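Local coordinates for cellobiose 2-epimerase (Caldibacillus thermoamylovorans, PDB 5ZHB), which catalyses the epimerisation of cellobiose at carbon 2 of its reducing-end sugar, giving glucosyl-mannose, at residues 290-293 with 299-302; 334-339 with 350-355. All coordinates share one frame; numbering follows the deposited sequence.

In the fold
Both contacts lie on the same side of the chain's centre, in the (α/α)6-barrel expected of this epimerase family, with their centres about 15 Å apart. Contact 1 is partly buried. It joins the loop after helix 267-283 to strand 299-305 and rests on a main-chain hydrogen bond. Contact 2 is buried and wholly apolar across its segments, joining helix 326-343 to the loop that follows it. The two meet directly: L291 CD1 lies 3.6 Å from I335 CD1, and S290 CB packs on Y338. A further tie is the sheet, where strand 299-305 of contact 1 pairs antiparallel with strand 355-356, which begins at the end of contact 2.

Contact 1. Residues 290-293 with 299-302; sequences SLAY and KIDY
The side chains of Y293 and D301 lie side by side and point the same way. The Y293 ring and the D301 carboxylate are turned almost at right angles, with their planes 85° apart. The carboxylate comes to the edge of the ring, near its plane, and D301 OD2 is 3.6 Å from Y293 CD2. Both groups run anti to their own backbone N (chi1 179° for D301), which sends both out in much the same direction from neighbouring backbones. Those backbones are joined by one hydrogen bond, from Y293 N to D301 O at 3.0 Å. It is nearly straight, with an N-H...O angle of 165°. D301 O also takes part in the packing, as A292 CB lies 3.7 Å from it. The same methyl meets I300 CG2 at 4.0 Å, a small apolar touch beside the polar bond. I300 CG2 in turn sits over the centre of the Y302 ring, 3.5 Å above its plane. A292 and I300 both rest on Y245 of helix 245-262, and Y293 touches V308 of helix 306-323.

The contact lies at the base of a beta hairpin, where strands 294-296 and 299-305 run antiparallel. D301 also pairs through its backbone with E294, so Y293 and E294 together face one residue, an arrangement consistent with a classic beta bulge at the open end of the hairpin.

The carboxylate makes no hydrogen bond to the tyrosine. Its OD1 is bonded to T303 OG1, which should limit its rotation, while OD2 faces the C-H at CD2 of the Y293 ring. An aromatic edge carries slight positive charge, so this approach is probably mildly attractive. The main chain thus supplies the directional bond, and the side chains add weaker electrostatic and apolar contacts.

Contact 2. Residues 334-339 with 350-355; sequences RIWDYV and GEWYWS
W352 packs its six-membered ring against V339, joining helix 326-343 to the loop that follows it. The setting is the (α/α)6-barrel expected of the family, and all three touching residues are buried. W352 gives up the most surface here, followed by V339 and then W336.

V339 CG1 lies over one face of the W352 ring in a CH-pi contact. It is 4.1 Å from the ring centroid and 28° off the ring normal. The methyl is displaced toward the outer rim, and its nearest ring atom is W352 CH2 at 3.7 Å. CG1 runs anti to the backbone N of V339 (chi1 168°), which carries it to the indole. W336 adds a looser touch: W352 CH2 sits at the edge of the W336 ring, near its plane.

Both indole nitrogens bond to helix 2-21, W336 NE1 to E7 and W352 NE1 to E11. W352 also touches V310 of helix 306-323. Next to it, E351 OE2 forms a salt bridge with K372. That same oxygen accepts a hydrogen bond from W352 N at 2.7 Å, with the donor 40° out of the carboxylate plane.

Contact 1. Residues 290-293 with 299-302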
loop_
_atom_site.group_PDB
_atom_site.type_symbol
_atom_site.label_atom_id
_atom_site.label_comp_id
_atom_site.label_asym_id
_atom_site.label_seq_id
_atom_site.Cartn_x
_atom_site.Cartn_y
_atom_site.Cartn_z
ATOM N N SER A 290 -15.844 13.365 -1.799
ATOM C CA SER A 290 -14.609 12.888 -1.171
ATOM C C SER A 290 -14.919 11.672 -0.297
ATOM O O SER A 290 -16.081 11.386 -0.032
ATOM C CB SER A 290 -13.915 14.007 -0.391
ATOM O OG SER A 290 -14.552 14.318 0.844
ATOM N N LEU A 291 -13.892 10.965 0.190
ATOM C CA LEU A 291 -14.125 9.877 1.137
ATOM C C LEU A 291 -13.662 10.238 2.534
ATOM O O LEU A 291 -12.560 10.745 2.726
ATOM C CB LEU A 291 -13.425 8.591 0.728
ATOM C CG LEU A 291 -14.178 7.805 -0.334
ATOM C CD1 LEU A 291 -13.830 8.371 -1.673
ATOM C CD2 LEU A 291 -13.898 6.347 -0.197
ATOM N N ALA A 292 -14.515 9.897 3.509
ATOM C CA ALA A 292 -14.171 9.919 4.910
ATOM C C ALA A 292 -13.061 8.911 5.180
ATOM O O ALA A 292 -12.766 8.069 4.334
ATOM C CB ALA A 292 -15.405 9.604 5.757
ATOM N N TYR A 293 -12.514 8.963 6.402
ATOM C CA TYR A 293 -11.386 8.117 6.768
ATOM C C TYR A 293 -11.832 6.852 7.499
ATOM O O TYR A 293 -11.498 5.740 7.092
ATOM C CB TYR A 293 -10.418 8.962 7.603
ATOM C CG TYR A 293 -9.155 8.238 8.020
ATOM C CD1 TYR A 293 -8.414 7.474 7.117
ATOM C CD2 TYR A 293 -8.722 8.296 9.335
ATOM C CE1 TYR A 293 -7.253 6.823 7.511
ATOM C CE2 TYR A 293 -7.582 7.633 9.740
ATOM C CZ TYR A 293 -6.854 6.893 8.830
ATOM O OH TYR A 293 -5.743 6.253 9.285
ATOM N N LYS A 299 -18.529 6.941 15.562
ATOM C CA LYS A 299 -18.000 8.263 15.241
ATOM C C LYS A 299 -17.171 8.230 13.958
ATOM O O LYS A 299 -16.219 7.461 13.838
ATOM C CB LYS A 299 -17.208 8.784 16.443
ATOM C CG LYS A 299 -18.102 9.018 17.655
ATOM C CD LYS A 299 -17.478 8.776 19.025
ATOM C CE LYS A 299 -16.446 9.796 19.392
ATOM N NZ LYS A 299 -16.398 9.949 20.849
ATOM N N ILE A 300 -17.555 9.092 13.018
ATOM C CA ILE A 300 -16.890 9.207 11.740
ATOM C C ILE A 300 -15.789 10.263 11.841
ATOM O O ILE A 300 -15.983 11.378 12.319
ATOM C CB ILE A 300 -17.902 9.508 10.622
ATOM C CG1 ILE A 300 -18.889 8.343 10.447
ATOM C CG2 ILE A 300 -17.165 9.830 9.316
ATOM C CD1 ILE A 300 -20.107 8.664 9.594
ATOM N N ASP A 301 -14.603 9.879 11.386
ATOM C CA ASP A 301 -13.546 10.835 11.143
ATOM C C ASP A 301 -13.677 11.306 9.697
ATOM O O ASP A 301 -13.472 10.520 8.780
ATOM C CB ASP A 301 -12.220 10.199 11.537
ATOM C CG ASP A 301 -10.998 11.070 11.322
ATOM O OD1 ASP A 301 -11.136 12.135 10.729
ATOM O OD2 ASP A 301 -9.929 10.679 11.798
ATOM N N TYR A 302 -13.986 12.599 9.529
ATOM C CA TYR A 302 -14.270 13.214 8.243
ATOM C C TYR A 302 -13.004 13.774 7.585
ATOM O O TYR A 302 -13.096 14.400 6.531
ATOM C CB TYR A 302 -15.288 14.354 8.417
ATOM C CG TYR A 302 -16.693 13.833 8.680
ATOM C CD1 TYR A 302 -17.421 13.247 7.654
ATOM C CD2 TYR A 302 -17.265 13.882 9.943
ATOM C CE1 TYR A 302 -18.689 12.731 7.874
ATOM C CE2 TYR A 302 -18.537 13.375 10.173
ATOM C CZ TYR A 302 -19.246 12.797 9.135
ATOM O OH TYR A 302 -20.485 12.261 9.303
#

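Contact 2. Residues 334-339 with 350-355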
loop_
_atom_site.group_PDB
_atom_site.type_symbol
_atom_site.label_atom_id
_atom_site.label_comp_id
_atom_site.label_asym_id
_atom_site.label_seq_id
_atom_site.Cartn_x
_atom_site.Cartn_y
_atom_site.Cartn_z
ATOM N N ARG A 334 -15.760 12.731 -9.326
ATOM C CA ARG A 334 -15.937 13.669 -8.239
ATOM C C ARG A 334 -14.790 13.597 -7.224
ATOM O O ARG A 334 -14.391 14.616 -6.665
ATOM C CB ARG A 334 -17.255 13.440 -7.495
ATOM C CG ARG A 334 -18.446 13.682 -8.411
ATOM C CD ARG A 334 -19.739 13.322 -7.689
ATOM N NE ARG A 334 -20.047 14.368 -6.718
ATOM C CZ ARG A 334 -20.517 14.243 -5.485
ATOM N NH1 ARG A 334 -20.728 13.063 -4.923
ATOM N NH2 ARG A 334 -20.750 15.335 -4.793
ATOM N N ILE A 335 -14.238 12.407 -6.975
ATOM C CA ILE A 335 -13.059 12.343 -6.120
ATOM C C ILE A 335 -11.925 13.125 -6.785
ATOM O O ILE A 335 -11.196 13.850 -6.114
ATOM C CB ILE A 335 -12.621 10.893 -5.840
ATOM C CG1 ILE A 335 -13.724 10.096 -5.144
ATOM C CG2 ILE A 335 -11.317 10.875 -5.026
ATOM C CD1 ILE A 335 -13.510 8.600 -5.252
ATOM N N TRP A 336 -11.742 12.931 -8.087
ATOM C CA TRP A 336 -10.639 13.575 -8.760
ATOM C C TRP A 336 -10.755 15.092 -8.674
ATOM O O TRP A 336 -9.777 15.779 -8.362
ATOM C CB TRP A 336 -10.551 13.114 -10.203
ATOM C CG TRP A 336 -9.415 13.755 -10.950
ATOM C CD1 TRP A 336 -9.513 14.381 -12.155
ATOM C CD2 TRP A 336 -8.020 13.784 -10.586
ATOM N NE1 TRP A 336 -8.286 14.824 -12.559
ATOM C CE2 TRP A 336 -7.346 14.456 -11.632
ATOM C CE3 TRP A 336 -7.268 13.319 -9.500
ATOM C CZ2 TRP A 336 -5.972 14.669 -11.623
ATOM C CZ3 TRP A 336 -5.893 13.530 -9.502
ATOM C CH2 TRP A 336 -5.263 14.179 -10.553
ATOM N N ASP A 337 -11.959 15.627 -8.896
ATOM C CA ASP A 337 -12.170 17.058 -8.728
ATOM C C ASP A 337 -11.830 17.545 -7.332
ATOM O O ASP A 337 -11.253 18.618 -7.167
ATOM C CB ASP A 337 -13.608 17.479 -8.977
ATOM C CG ASP A 337 -13.773 18.018 -10.382
ATOM O OD1 ASP A 337 -13.074 19.019 -10.697
ATOM O OD2 ASP A 337 -14.530 17.389 -11.151
ATOM N N TYR A 338 -12.273 16.805 -6.318
ATOM C CA TYR A 338 -11.931 17.157 -4.957
ATOM C C TYR A 338 -10.405 17.189 -4.787
ATOM O O TYR A 338 -9.869 18.121 -4.172
ATOM C CB TYR A 338 -12.523 16.153 -3.972
ATOM C CG TYR A 338 -12.197 16.508 -2.540
ATOM C CD1 TYR A 338 -13.031 17.314 -1.773
ATOM C CD2 TYR A 338 -11.033 16.023 -1.954
ATOM C CE1 TYR A 338 -12.702 17.655 -0.468
ATOM C CE2 TYR A 338 -10.687 16.384 -0.675
ATOM C CZ TYR A 338 -11.521 17.185 0.077
ATOM O OH TYR A 338 -11.115 17.469 1.347
ATOM N N VAL A 339 -9.741 16.127 -5.280
ATOM C CA VAL A 339 -8.307 15.951 -5.132
ATOM C C VAL A 339 -7.544 17.109 -5.791
ATOM O O VAL A 339 -6.574 17.623 -5.227
ATOM C CB VAL A 339 -7.826 14.594 -5.680
ATOM C CG1 VAL A 339 -6.313 14.516 -5.807
ATOM C CG2 VAL A 339 -8.297 13.443 -4.800
ATOM N N GLY A 350 6.133 21.418 -3.504
ATOM C CA GLY A 350 5.123 20.553 -2.903
ATOM C C GLY A 350 4.780 19.321 -3.738
ATOM O O GLY A 350 5.301 19.094 -4.841
ATOM N N GLU A 351 3.894 18.477 -3.176
ATOM C CA GLU A 351 3.433 17.285 -3.877
ATOM C C GLU A 351 1.937 17.173 -3.599
ATOM O O GLU A 351 1.164 18.046 -3.986
ATOM C CB GLU A 351 4.340 16.136 -3.416
ATOM C CG GLU A 351 4.127 14.791 -4.099
ATOM C CD GLU A 351 3.511 13.650 -3.274
ATOM O OE1 GLU A 351 3.612 12.508 -3.742
ATOM O OE2 GLU A 351 2.904 13.900 -2.226
ATOM N N TRP A 352 1.574 16.187 -2.774
ATOM C CA TRP A 352 0.231 16.091 -2.234
ATOM C C TRP A 352 0.283 16.304 -0.723
ATOM O O TRP A 352 1.184 15.870 -0.007
ATOM C CB TRP A 352 -0.394 14.720 -2.574
ATOM C CG TRP A 352 -0.657 14.433 -4.035
ATOM C CD1 TRP A 352 -0.021 14.897 -5.144
ATOM C CD2 TRP A 352 -1.713 13.575 -4.532
ATOM N NE1 TRP A 352 -0.592 14.396 -6.286
ATOM C CE2 TRP A 352 -1.640 13.580 -5.938
ATOM C CE3 TRP A 352 -2.721 12.832 -3.914
ATOM C CZ2 TRP A 352 -2.519 12.849 -6.732
ATOM C CZ3 TRP A 352 -3.592 12.113 -4.702
ATOM C CH2 TRP A 352 -3.513 12.142 -6.084
ATOM N N TYR A 353 -0.759 16.927 -0.196
ATOM C CA TYR A 353 -0.905 16.970 1.246
ATOM C C TYR A 353 -1.256 15.593 1.807
ATOM O O TYR A 353 -1.846 14.757 1.126
ATOM C CB TYR A 353 -2.029 17.922 1.611
ATOM C CG TYR A 353 -1.846 19.345 1.137
ATOM C CD1 TYR A 353 -0.772 20.125 1.567
ATOM C CD2 TYR A 353 -2.832 19.947 0.360
ATOM C CE1 TYR A 353 -0.635 21.440 1.136
ATOM C CE2 TYR A 353 -2.715 21.260 -0.055
ATOM C CZ TYR A 353 -1.639 22.013 0.366
ATOM O OH TYR A 353 -1.587 23.301 -0.048
ATOM N N TRP A 354 -0.870 15.371 3.061
ATOM C CA TRP A 354 -1.196 14.152 3.766
ATOM C C TRP A 354 -2.714 14.011 3.848
ATOM O O TRP A 354 -3.285 12.959 3.559
ATOM C CB TRP A 354 -0.572 14.204 5.167
ATOM C CG TRP A 354 -0.814 12.954 5.976
ATOM C CD1 TRP A 354 -2.020 12.545 6.480
ATOM C CD2 TRP A 354 0.145 11.982 6.421
ATOM N NE1 TRP A 354 -1.892 11.361 7.147
ATOM C CE2 TRP A 354 -0.569 11.013 7.166
ATOM C CE3 TRP A 354 1.527 11.857 6.298
ATOM C CZ2 TRP A 354 0.054 9.926 7.769
ATOM C CZ3 TRP A 354 2.152 10.806 6.929
ATOM C CH2 TRP A 354 1.425 9.857 7.661
ATOM N N SER A 355 -3.365 15.089 4.295
ATOM C CA SER A 355 -4.810 15.062 4.465
ATOM C C SER A 355 -5.370 16.473 4.413
ATOM O O SER A 355 -4.610 17.444 4.459
ATOM C CB SER A 355 -5.196 14.320 5.738
ATOM O OG SER A 355 -4.632 14.900 6.902
#